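Local coordinates for hypothetical protein Rv2827c (PDB 1ZEL) that is of unknown function but probably binds DNA through a winged-helix, helix-turn-helix region and carries a domain related to AbiEi antitoxins, at residues A105-A110 with R123-L128; S143-P148 with A191-S196; G182-L187 with E217-L222; G198-L203 with E286-L291; W231-Y236 with T262-A267. All coordinates share one frame; numbering follows the deposited sequence.

How the interactions relate
All five contacts lie in the part of the chain after the first hundred residues. Interaction 1 closes before the others open. Interactions 1 and 2, centres about 10 Å apart, share the sheet in which strands 124-127 and 142-145 are parallel neighbours. Helix 183-192 serves interaction 3 with its first turn and interaction 2 with its last; their segments alternate along the chain, and their centres lie about 14 Å apart. Interactions 4 and 5, centres about 12 Å apart, bring in the residues after 260, interaction 5 nested inside the loop that interaction 4 closes. R233 bonds to A191 O with NE and to R263 O with NH1, which together with interaction 4 links the C-terminal sheet and helix to the region round helix 183-192.

Interaction 1 of 5, residues A105-A110 with R123-L128. With FMT (formic acid), chain F.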
# COMPACT_ATOMS: atom_id res chain seq x y z
N ALA A 105 -1.31 -0.41 -2.30
CA ALA A 105 -2.62 -0.46 -2.96
C ALA A 105 -3.73 -0.01 -2.04
O ALA A 105 -3.46 0.50 -0.94
CB ALA A 105 -2.91 -1.87 -3.51
N GLY A 106 -4.97 -0.18 -2.48
CA GLY A 106 -6.14 0.00 -1.63
C GLY A 106 -6.05 1.23 -0.76
O GLY A 106 -5.72 2.30 -1.25
N ALA A 107 -6.28 1.04 0.55
CA ALA A 107 -6.30 2.14 1.51
C ALA A 107 -4.99 2.94 1.63
O ALA A 107 -5.03 4.15 1.87
CB ALA A 107 -6.72 1.63 2.89
N SER A 108 -3.85 2.28 1.45
CA SER A 108 -2.58 3.02 1.53
C SER A 108 -2.39 3.97 0.37
O SER A 108 -1.99 5.11 0.57
CB SER A 108 -1.38 2.07 1.66
OG SER A 108 -1.41 1.48 2.96
N ALA A 109 -2.67 3.48 -0.84
CA ALA A 109 -2.63 4.30 -2.04
C ALA A 109 -3.64 5.45 -1.91
O ALA A 109 -3.30 6.60 -2.20
CB ALA A 109 -2.95 3.48 -3.26
N ALA A 110 -4.87 5.15 -1.49
CA ALA A 110 -5.91 6.18 -1.34
C ALA A 110 -5.50 7.25 -0.33
O ALA A 110 -5.80 8.45 -0.48
CB ALA A 110 -7.25 5.53 -0.89
N ARG A 123 -3.06 -4.25 8.47
CA ARG A 123 -2.11 -4.78 7.52
C ARG A 123 -2.00 -3.85 6.32
O ARG A 123 -2.96 -3.17 5.95
CB ARG A 123 -2.49 -6.19 7.11
CG ARG A 123 -2.50 -7.13 8.31
CD ARG A 123 -2.66 -8.55 7.86
NE ARG A 123 -3.81 -8.70 6.99
CZ ARG A 123 -3.98 -9.71 6.14
NH1 ARG A 123 -3.06 -10.66 6.05
NH2 ARG A 123 -5.07 -9.76 5.39
N ILE A 124 -0.80 -3.78 5.76
CA ILE A 124 -0.53 -2.88 4.62
C ILE A 124 -1.04 -3.50 3.34
O ILE A 124 -0.57 -4.57 2.94
CB ILE A 124 0.99 -2.57 4.47
CG1 ILE A 124 1.56 -2.03 5.79
CG2 ILE A 124 1.21 -1.60 3.26
CD1 ILE A 124 2.96 -2.60 6.17
N PRO A 125 -2.01 -2.84 2.69
CA PRO A 125 -2.51 -3.34 1.41
C PRO A 125 -1.53 -3.09 0.27
O PRO A 125 -1.10 -1.95 0.02
CB PRO A 125 -3.80 -2.53 1.22
CG PRO A 125 -3.50 -1.23 1.90
CD PRO A 125 -2.67 -1.59 3.10
N ILE A 126 -1.15 -4.17 -0.41
CA ILE A 126 -0.30 -4.07 -1.59
C ILE A 126 -0.88 -4.82 -2.77
O ILE A 126 -1.74 -5.69 -2.60
CB ILE A 126 1.15 -4.62 -1.34
CG1 ILE A 126 1.11 -6.11 -0.96
CG2 ILE A 126 1.87 -3.81 -0.25
CD1 ILE A 126 2.51 -6.73 -0.91
N TRP A 127 -0.41 -4.50 -3.96
CA TRP A 127 -0.69 -5.27 -5.15
C TRP A 127 0.60 -5.98 -5.49
O TRP A 127 1.68 -5.39 -5.35
CB TRP A 127 -1.11 -4.34 -6.32
CG TRP A 127 -1.13 -5.11 -7.65
CD1 TRP A 127 -2.10 -5.96 -8.10
CD2 TRP A 127 -0.07 -5.16 -8.62
NE1 TRP A 127 -1.72 -6.51 -9.32
CE2 TRP A 127 -0.48 -6.04 -9.65
CE3 TRP A 127 1.18 -4.54 -8.72
CZ2 TRP A 127 0.31 -6.31 -10.77
CZ3 TRP A 127 1.97 -4.81 -9.82
CH2 TRP A 127 1.54 -5.68 -10.84
N LEU A 128 0.49 -7.26 -5.89
CA LEU A 128 1.63 -8.02 -6.41
C LEU A 128 1.26 -8.64 -7.74
O LEU A 128 0.15 -9.14 -7.88
CB LEU A 128 1.98 -9.17 -5.44
CG LEU A 128 2.97 -8.89 -4.31
CD1 LEU A 128 3.05 -10.13 -3.39
CD2 LEU A 128 4.33 -8.53 -4.85
C FMT F . -0.57 3.56 5.88
O1 FMT F . -0.06 4.59 6.34
O2 FMT F . -0.77 3.37 4.67
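A helix start lies across the middle strand of a small mixed sheet here, A105-A110 meeting R123-L128 with the axes of helix 106-110 and strand 124-127 at 94°. One backbone bond joins them: A105 N gives its hydrogen to P125 O at 2.8 Å, nearly straight at 165°, with the donor above the carbonyl plane. The P125 ring packs against the first turn. Its CG lies 3.3 Å from A105 O and its CD 3.3 Å from S108 OG, while A107 CB brushes the same CG. S108 holds OG beside its own backbone N (chi1 -71°), and OG also donates to O2 of a formic acid at 2.6 Å; Y87 and Q119 hold the same small molecule. Farther along the strand, A105 CB rests 3.7 Å from W127 N. Beyond the contact, I124 and I126 pack on helix 88-96, A105 and A110 touch helix 183-192, and strand 124-127 is flanked by antiparallel strand 103-104 on one edge and parallel strand 142-145 on the other.

Interaction 2 of 5, residues S143-P148 with A191-S196; sequences SVVRIP and ATRPAS. With FMT (formic acid), chain E.
V145, I147 and R193 carry this contact between the end of an edge strand, 142-145, with the loop that follows it, and the C-terminal end of helix 183-192, where R193 is the first residue to leave helical geometry. Two apolar contacts lead. V145 CG2, anti to its backbone N, meets S196 CB at 3.7 Å, and I147 reaches T192 tip to tip, with CD1 4.0 Å from T192 CB. Flat-group packing comes next: I147 CG1 lies over one face of the R193 guanidinium, toward its rim, as the two side chains slide past each other in opposite directions. Among polar groups, R193 NH2 lies 3.1 Å from R146 O. R146 itself turns away, and its NE and NH2 grip the two oxygens of a formic acid, while NH1 bonds to K132 O. Just after the helix end, R193 O accepts from both S196 N and S196 OG, the hydroxyl donating at 2.7 Å within the carbonyl plane.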
# COMPACT_ATOMS: atom_id res chain seq x y z
N SER A 143 -1.67 -7.25 3.24
CA SER A 143 -2.75 -7.97 2.59
C SER A 143 -2.53 -7.77 1.10
O SER A 143 -2.21 -6.66 0.67
CB SER A 143 -4.11 -7.45 3.04
OG SER A 143 -4.29 -6.14 2.56
N VAL A 144 -2.65 -8.83 0.32
CA VAL A 144 -2.27 -8.77 -1.08
C VAL A 144 -3.51 -8.78 -1.97
O VAL A 144 -4.38 -9.61 -1.77
CB VAL A 144 -1.34 -9.95 -1.48
CG1 VAL A 144 -0.92 -9.80 -2.93
CG2 VAL A 144 -0.10 -10.02 -0.56
N VAL A 145 -3.59 -7.85 -2.92
CA VAL A 145 -4.65 -7.89 -3.90
C VAL A 145 -3.99 -8.35 -5.19
O VAL A 145 -2.86 -7.97 -5.49
CB VAL A 145 -5.41 -6.52 -4.03
CG1 VAL A 145 -4.56 -5.46 -4.68
CG2 VAL A 145 -6.72 -6.72 -4.80
N ARG A 146 -4.66 -9.24 -5.90
CA ARG A 146 -4.01 -9.97 -6.97
C ARG A 146 -4.75 -9.88 -8.30
O ARG A 146 -5.18 -10.89 -8.87
CB ARG A 146 -3.87 -11.44 -6.57
CG ARG A 146 -2.83 -11.69 -5.50
CD ARG A 146 -1.53 -12.17 -6.09
NE ARG A 146 -0.69 -12.78 -5.06
CZ ARG A 146 0.63 -12.91 -5.18
NH1 ARG A 146 1.22 -12.49 -6.29
NH2 ARG A 146 1.35 -13.45 -4.19
N ILE A 147 -4.88 -8.67 -8.81
CA ILE A 147 -5.48 -8.43 -10.12
C ILE A 147 -4.38 -8.62 -11.15
O ILE A 147 -3.30 -8.06 -10.99
CB ILE A 147 -6.07 -7.01 -10.14
CG1 ILE A 147 -7.17 -6.91 -9.08
CG2 ILE A 147 -6.59 -6.60 -11.54
CD1 ILE A 147 -7.69 -5.54 -8.87
N PRO A 148 -4.63 -9.46 -12.19
CA PRO A 148 -3.54 -9.83 -13.09
C PRO A 148 -3.14 -8.78 -14.12
O PRO A 148 -3.01 -9.09 -15.31
CB PRO A 148 -4.08 -11.09 -13.79
CG PRO A 148 -5.54 -10.87 -13.83
CD PRO A 148 -5.89 -10.13 -12.57
N ALA A 191 -13.24 -1.28 -7.76
CA ALA A 191 -14.39 -1.70 -8.59
C ALA A 191 -14.32 -3.21 -8.88
O ALA A 191 -15.33 -3.92 -8.83
CB ALA A 191 -14.41 -0.92 -9.92
N THR A 192 -13.12 -3.70 -9.18
CA THR A 192 -12.94 -5.12 -9.51
C THR A 192 -13.22 -6.00 -8.31
O THR A 192 -13.93 -7.04 -8.43
CB THR A 192 -11.53 -5.40 -10.08
OG1 THR A 192 -11.35 -4.64 -11.28
CG2 THR A 192 -11.32 -6.89 -10.39
N ARG A 193 -12.67 -5.61 -7.16
CA ARG A 193 -12.79 -6.40 -5.94
C ARG A 193 -13.09 -5.48 -4.76
O ARG A 193 -12.19 -5.14 -4.02
CB ARG A 193 -11.49 -7.18 -5.68
CG ARG A 193 -11.33 -8.41 -6.61
CD ARG A 193 -10.00 -9.07 -6.46
NE ARG A 193 -9.61 -9.74 -7.69
CZ ARG A 193 -8.59 -10.58 -7.80
NH1 ARG A 193 -7.86 -10.89 -6.74
NH2 ARG A 193 -8.31 -11.12 -8.98
N PRO A 194 -14.35 -5.04 -4.62
CA PRO A 194 -14.67 -4.11 -3.53
C PRO A 194 -14.28 -4.63 -2.15
O PRO A 194 -14.01 -3.83 -1.28
CB PRO A 194 -16.19 -3.94 -3.65
CG PRO A 194 -16.49 -4.26 -5.10
CD PRO A 194 -15.51 -5.30 -5.50
N ALA A 195 -14.22 -5.95 -1.97
CA ALA A 195 -13.94 -6.54 -0.65
C ALA A 195 -12.46 -6.40 -0.28
O ALA A 195 -12.08 -6.52 0.90
CB ALA A 195 -14.37 -8.04 -0.60
N SER A 196 -11.63 -6.09 -1.29
CA SER A 196 -10.21 -5.90 -1.08
C SER A 196 -9.91 -4.56 -0.42
O SER A 196 -8.80 -4.34 0.05
CB SER A 196 -9.44 -5.99 -2.40
OG SER A 196 -9.65 -4.83 -3.18
C FMT E . -0.78 -13.61 -1.47
O1 FMT E . 0.28 -14.26 -1.46
O2 FMT E . -1.51 -13.47 -2.46

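Interaction 3 of 5, residues G182-L187 with E217-L222; sequences GPEALL and ERLERL
E184, A185 and L187 meet R218, L219 and L222 in a helix-helix contact between the first turns of helix 183-192 and most of the short helix 216-223. The short axes run 9.1 Å apart at closest and cross at -44°. The tightly packed part is apolar. L222 directs CD1 at the backbone of the facing helix, 3.6 Å from A185 N, and the same methyl touches A185 CB and E184 CB. L219 CD2 lies 3.7 Å from E184 O, and it also meets L187 CD2 at 4.0 Å, the two leucine side chains crossing at about a right angle. Helix 154-157 adds L157 against A185 and L222, and helix 228-240 covers L187 and L219.

Looser is the pairing of charges, between a buried E184 and a partly exposed R218. The E184 chain bends at chi2 (98°), which places its CD beside R218, and the carboxylate and guanidinium planes stand 61° apart. The salt bridge between E184 OE1 and R218 NE is long at 3.5 Å, and its hydrogen bond is weak. Both groups have stronger partners elsewhere: E184 OE2 bonds to S215 N and forms a salt bridge with R160, while R218 NH1 donates to A155 O. The aliphatic part of the arginine packs more closely on the glutamate, with R218 CD 3.3 Å from E184 OE2.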
# COMPACT_ATOMS: atom_id res chain seq x y z
N GLY A 182 -1.67 4.51 -8.68
CA GLY A 182 -2.27 5.80 -8.92
C GLY A 182 -3.79 5.71 -8.80
O GLY A 182 -4.33 4.65 -8.48
N PRO A 183 -4.48 6.83 -9.04
CA PRO A 183 -5.93 6.85 -8.85
C PRO A 183 -6.65 5.90 -9.80
O PRO A 183 -7.62 5.29 -9.39
CB PRO A 183 -6.32 8.30 -9.14
CG PRO A 183 -5.19 8.88 -9.90
CD PRO A 183 -3.95 8.14 -9.45
N GLU A 184 -6.19 5.80 -11.04
CA GLU A 184 -6.84 4.88 -11.97
C GLU A 184 -6.74 3.45 -11.50
O GLU A 184 -7.74 2.74 -11.46
CB GLU A 184 -6.28 5.04 -13.39
CG GLU A 184 -6.58 6.43 -13.96
CD GLU A 184 -5.40 7.38 -13.83
OE1 GLU A 184 -4.50 7.09 -13.02
OE2 GLU A 184 -5.38 8.41 -14.54
N ALA A 185 -5.55 3.02 -11.09
CA ALA A 185 -5.39 1.64 -10.66
C ALA A 185 -6.13 1.39 -9.35
O ALA A 185 -6.69 0.32 -9.14
CB ALA A 185 -3.92 1.25 -10.56
N LEU A 186 -6.16 2.41 -8.49
CA LEU A 186 -6.94 2.32 -7.26
C LEU A 186 -8.42 2.13 -7.58
O LEU A 186 -9.06 1.23 -7.04
CB LEU A 186 -6.75 3.58 -6.42
CG LEU A 186 -7.68 3.68 -5.21
CD1 LEU A 186 -7.44 2.56 -4.16
CD2 LEU A 186 -7.50 5.04 -4.63
N LEU A 187 -8.95 2.95 -8.48
CA LEU A 187 -10.37 2.90 -8.77
C LEU A 187 -10.68 1.53 -9.38
O LEU A 187 -11.69 0.89 -9.04
CB LEU A 187 -10.78 4.02 -9.73
CG LEU A 187 -12.27 4.26 -9.94
CD1 LEU A 187 -12.55 5.75 -10.24
CD2 LEU A 187 -12.79 3.35 -11.10
N GLU A 217 -8.76 7.05 -20.47
CA GLU A 217 -7.97 6.10 -21.26
C GLU A 217 -7.22 5.12 -20.36
O GLU A 217 -7.14 3.94 -20.66
CB GLU A 217 -6.98 6.78 -22.20
CG GLU A 217 -6.18 5.73 -23.00
CD GLU A 217 -5.12 6.30 -23.94
OE1 GLU A 217 -5.33 7.41 -24.49
OE2 GLU A 217 -4.08 5.63 -24.14
N ARG A 218 -6.64 5.63 -19.28
CA ARG A 218 -5.93 4.74 -18.34
C ARG A 218 -6.90 3.80 -17.66
O ARG A 218 -6.60 2.62 -17.51
CB ARG A 218 -5.18 5.54 -17.29
CG ARG A 218 -3.97 6.19 -17.87
CD ARG A 218 -3.36 7.15 -16.89
NE ARG A 218 -2.59 6.46 -15.85
CZ ARG A 218 -1.35 6.01 -16.01
NH1 ARG A 218 -0.74 5.42 -15.01
NH2 ARG A 218 -0.72 6.16 -17.16
N LEU A 219 -8.07 4.30 -17.28
CA LEU A 219 -9.10 3.44 -16.69
C LEU A 219 -9.42 2.28 -17.62
O LEU A 219 -9.46 1.11 -17.21
CB LEU A 219 -10.38 4.25 -16.41
CG LEU A 219 -10.32 5.15 -15.17
CD1 LEU A 219 -11.61 5.95 -15.06
CD2 LEU A 219 -10.08 4.33 -13.88
N GLU A 220 -9.61 2.60 -18.89
CA GLU A 220 -10.00 1.63 -19.85
C GLU A 220 -8.92 0.55 -20.03
O GLU A 220 -9.23 -0.64 -20.17
CB GLU A 220 -10.30 2.35 -21.17
CG GLU A 220 -10.65 1.45 -22.31
CD GLU A 220 -10.84 2.22 -23.60
OE1 GLU A 220 -10.71 3.47 -23.60
OE2 GLU A 220 -11.11 1.55 -24.62
N ARG A 221 -7.66 0.95 -20.03
CA ARG A 221 -6.58 -0.00 -20.28
C ARG A 221 -6.40 -0.89 -19.04
O ARG A 221 -6.11 -2.07 -19.15
CB ARG A 221 -5.29 0.72 -20.65
CG ARG A 221 -5.35 1.41 -22.02
CD ARG A 221 -4.01 2.06 -22.33
NE ARG A 221 -2.92 1.08 -22.32
CZ ARG A 221 -1.69 1.33 -21.90
NH1 ARG A 221 -1.37 2.53 -21.44
NH2 ARG A 221 -0.77 0.37 -21.93
N LEU A 222 -6.60 -0.31 -17.87
CA LEU A 222 -6.55 -1.07 -16.61
C LEU A 222 -7.76 -2.00 -16.39
O LEU A 222 -7.65 -2.99 -15.68
CB LEU A 222 -6.38 -0.13 -15.43
CG LEU A 222 -4.98 0.49 -15.31
CD1 LEU A 222 -5.00 1.65 -14.39
CD2 LEU A 222 -3.99 -0.51 -14.78

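Interaction 4 of 5, residues G198-L203 with E286-L291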
# COMPACT_ATOMS: atom_id res chain seq x y z
N GLY A 198 -10.85 -1.69 2.50
CA GLY A 198 -11.47 -1.63 3.83
C GLY A 198 -12.29 -0.39 4.15
O GLY A 198 -13.50 -0.47 4.37
N PRO A 199 -11.64 0.79 4.18
CA PRO A 199 -12.36 1.99 4.67
C PRO A 199 -13.28 2.68 3.65
O PRO A 199 -13.12 3.87 3.33
CB PRO A 199 -11.22 2.89 5.15
CG PRO A 199 -10.06 2.55 4.20
CD PRO A 199 -10.23 1.09 3.82
N TRP A 200 -14.27 1.95 3.14
CA TRP A 200 -15.24 2.53 2.19
C TRP A 200 -15.91 3.79 2.71
O TRP A 200 -16.04 4.77 1.97
CB TRP A 200 -16.29 1.49 1.78
CG TRP A 200 -15.79 0.58 0.71
CD1 TRP A 200 -15.25 -0.65 0.88
CD2 TRP A 200 -15.73 0.87 -0.69
NE1 TRP A 200 -14.89 -1.18 -0.34
CE2 TRP A 200 -15.18 -0.26 -1.32
CE3 TRP A 200 -16.13 1.95 -1.47
CZ2 TRP A 200 -14.99 -0.34 -2.71
CZ3 TRP A 200 -15.94 1.88 -2.85
CH2 TRP A 200 -15.38 0.74 -3.45
N ALA A 201 -16.33 3.79 3.96
CA ALA A 201 -17.02 4.97 4.53
C ALA A 201 -16.09 6.18 4.54
O ALA A 201 -16.54 7.31 4.41
CB ALA A 201 -17.58 4.69 5.94
N ASP A 202 -14.79 5.93 4.69
CA ASP A 202 -13.77 6.97 4.69
C ASP A 202 -13.52 7.48 3.25
O ASP A 202 -13.12 8.63 3.04
CB ASP A 202 -12.49 6.37 5.26
CG ASP A 202 -11.72 7.33 6.14
OD1 ASP A 202 -10.54 7.54 5.86
OD2 ASP A 202 -12.29 7.85 7.13
N LEU A 203 -13.73 6.61 2.27
CA LEU A 203 -13.45 6.97 0.88
C LEU A 203 -14.64 7.68 0.22
O LEU A 203 -14.47 8.66 -0.49
CB LEU A 203 -13.09 5.73 0.06
CG LEU A 203 -12.95 5.92 -1.46
CD1 LEU A 203 -11.70 6.76 -1.79
CD2 LEU A 203 -12.90 4.59 -2.14
N GLU A 286 -25.29 -1.58 -3.10
CA GLU A 286 -25.53 -1.87 -1.69
C GLU A 286 -24.48 -1.22 -0.80
O GLU A 286 -24.47 -1.40 0.43
CB GLU A 286 -25.57 -3.38 -1.49
CG GLU A 286 -26.61 -4.03 -2.35
CD GLU A 286 -26.69 -5.53 -2.22
OE1 GLU A 286 -25.83 -6.14 -1.55
OE2 GLU A 286 -27.63 -6.10 -2.81
N LEU A 287 -23.63 -0.41 -1.42
CA LEU A 287 -22.44 0.07 -0.74
C LEU A 287 -22.24 1.58 -0.78
O LEU A 287 -22.18 2.20 0.27
CB LEU A 287 -21.21 -0.64 -1.30
CG LEU A 287 -19.81 -0.20 -0.87
CD1 LEU A 287 -19.58 -0.52 0.59
CD2 LEU A 287 -18.82 -0.96 -1.73
N VAL A 288 -22.10 2.16 -1.96
CA VAL A 288 -21.66 3.54 -2.08
C VAL A 288 -22.74 4.49 -1.53
O VAL A 288 -22.50 5.16 -0.52
CB VAL A 288 -21.23 3.87 -3.51
CG1 VAL A 288 -20.95 5.36 -3.68
CG2 VAL A 288 -19.96 3.06 -3.87
N VAL A 289 -23.92 4.50 -2.15
CA VAL A 289 -25.03 5.35 -1.67
C VAL A 289 -25.52 4.98 -0.24
O VAL A 289 -25.64 5.85 0.62
CB VAL A 289 -26.15 5.48 -2.74
CG1 VAL A 289 -27.25 6.43 -2.28
CG2 VAL A 289 -25.56 6.01 -4.03
N PRO A 290 -25.72 3.68 0.04
CA PRO A 290 -26.04 3.29 1.43
C PRO A 290 -25.06 3.78 2.52
O PRO A 290 -25.51 4.15 3.61
CB PRO A 290 -26.04 1.76 1.36
CG PRO A 290 -26.39 1.47 -0.05
CD PRO A 290 -25.69 2.50 -0.85
N LEU A 291 -23.74 3.76 2.25
CA LEU A 291 -22.78 4.37 3.17
C LEU A 291 -22.94 5.88 3.26
O LEU A 291 -22.88 6.43 4.35
CB LEU A 291 -21.32 4.08 2.78
CG LEU A 291 -20.81 2.69 3.13
CD1 LEU A 291 -19.39 2.55 2.63
CD2 LEU A 291 -20.90 2.38 4.63
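W200 and L287 form the centre of an apolar contact between two helix starts, that of the short helix 200-203 and that of the C-terminal helix 288-296, far apart in sequence. L287 lies at the N-cap position, and its CG is anti to the backbone N (chi1 173°). From there CD2 lies over the face of the indole: it stands 3.7 Å from the centroid of the six-membered ring of W200 and only 12° off the ring normal, a CH-pi contact. The other methyl, L287 CD1, lies 3.9 Å from W200 CG, so both branches of the leucine are used. One turn later L291 CD1 closes on the root of the tryptophan, 3.4 Å from W200 CB and 3.6 Å from A201 N. A201 CB touches L291 CD2 more distantly, and V288 CG2 approaches W200 CZ3 at 4.3 Å.

The indole has further fixings: NE1 donates to P194 O, and F197 meets the ring edge-to-face. Just before the facing segment, D285 accepts from the backbone N atoms of L287, V288 and V289, satisfying the amides at the helix start. Across the contact itself the chemistry is wholly apolar, suggesting that cohesion rests mainly on burial, close van der Waals fit and the CH-pi contact, with the one polar atom of the indole, NE1, paired within its own part of the chain.

Interaction 5 of 5, residues W231-Y236 with T262-A267; sequences WQRASY and TRFTTA
R233 reaches from helix 228-240 across strand 262-264, an edge strand of the small C-terminal mixed sheet, in a helix-on-sheet contact whose short axes lie 47° apart. Its CB starts 3.7 Å from F264 CE1, and CG lies 3.8 Å from F264 CD1. CD then sits over the face of F264, 3.8 Å from the ring centroid and 14° off its normal, a CH-pi contact displaced toward the rim. The chain bends at chi3 (-76°), which places NE, and NE donates to A191 O. At the tip, NH1 donates to R263 O at 3.0 Å, a bent bond; NH1 is also 3.1 Å from T262 OG1, at an angle too poor for a hydrogen bond. NH2 makes a weak bond to T192 O. The guanidinium thus ties strand 262-264 to the end of helix 183-192.

Two neighbours on the helix extend the contact. Y236 CD2 meets F264 CD1 at 3.7 Å, the two side chains crossing obliquely, and Y236 OH bonds to D285. Q232 and T262 slide past each other in opposite directions; Q232 NE2 donates to the backbone oxygens of Y281 and P260, and the methyl T262 CG2 lies 3.7 Å from that same nitrogen.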
# COMPACT_ATOMS: atom_id res chain seq x y z
N TRP A 231 -16.18 -3.28 -14.91
CA TRP A 231 -16.50 -2.17 -15.78
C TRP A 231 -17.75 -1.46 -15.30
O TRP A 231 -17.79 -0.23 -15.22
CB TRP A 231 -16.73 -2.68 -17.21
CG TRP A 231 -15.49 -3.08 -17.93
CD1 TRP A 231 -14.80 -4.25 -17.80
CD2 TRP A 231 -14.79 -2.30 -18.92
NE1 TRP A 231 -13.72 -4.26 -18.66
CE2 TRP A 231 -13.69 -3.08 -19.36
CE3 TRP A 231 -15.01 -1.04 -19.49
CZ2 TRP A 231 -12.79 -2.62 -20.34
CZ3 TRP A 231 -14.11 -0.57 -20.46
CH2 TRP A 231 -13.01 -1.35 -20.86
N GLN A 232 -18.77 -2.25 -14.96
CA GLN A 232 -20.03 -1.69 -14.41
C GLN A 232 -19.77 -0.88 -13.15
O GLN A 232 -20.20 0.28 -13.04
CB GLN A 232 -21.05 -2.79 -14.14
CG GLN A 232 -21.54 -3.48 -15.42
CD GLN A 232 -22.23 -4.79 -15.12
OE1 GLN A 232 -21.60 -5.84 -15.17
NE2 GLN A 232 -23.51 -4.74 -14.80
N ARG A 233 -19.07 -1.49 -12.21
CA ARG A 233 -18.75 -0.81 -10.96
C ARG A 233 -17.85 0.41 -11.12
O ARG A 233 -18.10 1.45 -10.49
CB ARG A 233 -18.21 -1.80 -9.92
CG ARG A 233 -19.25 -2.84 -9.57
CD ARG A 233 -18.93 -3.56 -8.30
NE ARG A 233 -17.88 -4.52 -8.50
CZ ARG A 233 -18.06 -5.83 -8.63
NH1 ARG A 233 -19.28 -6.36 -8.59
NH2 ARG A 233 -17.00 -6.62 -8.79
N ALA A 234 -16.87 0.32 -12.02
CA ALA A 234 -15.96 1.45 -12.24
C ALA A 234 -16.70 2.61 -12.85
O ALA A 234 -16.47 3.78 -12.52
CB ALA A 234 -14.79 1.03 -13.15
N SER A 235 -17.59 2.29 -13.79
CA SER A 235 -18.37 3.31 -14.46
C SER A 235 -19.35 3.98 -13.51
O SER A 235 -19.53 5.21 -13.56
CB SER A 235 -19.09 2.74 -15.68
OG SER A 235 -18.15 2.16 -16.56
N TYR A 236 -19.95 3.18 -12.63
CA TYR A 236 -20.81 3.70 -11.57
C TYR A 236 -20.05 4.61 -10.57
O TYR A 236 -20.61 5.58 -10.05
CB TYR A 236 -21.43 2.54 -10.80
CG TYR A 236 -22.37 2.98 -9.72
CD1 TYR A 236 -23.59 3.58 -10.03
CD2 TYR A 236 -22.06 2.78 -8.37
CE1 TYR A 236 -24.47 3.98 -9.03
CE2 TYR A 236 -22.94 3.19 -7.37
CZ TYR A 236 -24.14 3.79 -7.71
OH TYR A 236 -25.01 4.18 -6.71
N THR A 262 -25.19 -6.62 -11.73
CA THR A 262 -24.14 -6.82 -10.74
C THR A 262 -24.45 -6.09 -9.45
O THR A 262 -25.17 -5.09 -9.47
CB THR A 262 -22.75 -6.36 -11.28
OG1 THR A 262 -21.72 -6.95 -10.47
CG2 THR A 262 -22.63 -4.84 -11.23
N ARG A 263 -23.95 -6.61 -8.33
CA ARG A 263 -24.08 -5.94 -7.04
C ARG A 263 -22.79 -5.22 -6.71
O ARG A 263 -21.70 -5.72 -6.98
CB ARG A 263 -24.43 -6.93 -5.93
CG ARG A 263 -25.87 -7.41 -5.93
CD ARG A 263 -26.11 -8.41 -4.78
NE ARG A 263 -27.46 -8.96 -4.75
CZ ARG A 263 -27.78 -10.22 -5.02
NH1 ARG A 263 -26.85 -11.10 -5.36
NH2 ARG A 263 -29.05 -10.62 -4.95
N PHE A 264 -22.92 -4.03 -6.12
CA PHE A 264 -21.79 -3.29 -5.63
C PHE A 264 -21.88 -3.47 -4.14
O PHE A 264 -22.72 -2.86 -3.50
CB PHE A 264 -21.87 -1.79 -5.99
CG PHE A 264 -20.52 -1.12 -6.05
CD1 PHE A 264 -20.23 -0.18 -7.01
CD2 PHE A 264 -19.52 -1.46 -5.13
CE1 PHE A 264 -18.96 0.42 -7.07
CE2 PHE A 264 -18.26 -0.87 -5.19
CZ PHE A 264 -17.98 0.06 -6.16
N THR A 265 -21.06 -4.36 -3.60
CA THR A 265 -21.18 -4.78 -2.22
C THR A 265 -19.83 -5.36 -1.76
O THR A 265 -19.09 -5.90 -2.57
CB THR A 265 -22.30 -5.85 -2.02
OG1 THR A 265 -22.51 -6.07 -0.62
CG2 THR A 265 -21.94 -7.19 -2.69
N THR A 266 -19.54 -5.26 -0.46
CA THR A 266 -18.35 -5.94 0.09
C THR A 266 -18.71 -7.33 0.62
O THR A 266 -17.82 -8.16 0.89
CB THR A 266 -17.66 -5.11 1.18
OG1 THR A 266 -18.63 -4.68 2.13
CG2 THR A 266 -16.99 -3.90 0.58
N ALA A 267 -20.02 -7.55 0.77
CA ALA A 267 -20.59 -8.81 1.23
C ALA A 267 -22.10 -8.62 1.16
O ALA A 267 -22.68 -7.88 1.96
CB ALA A 267 -20.14 -9.14 2.68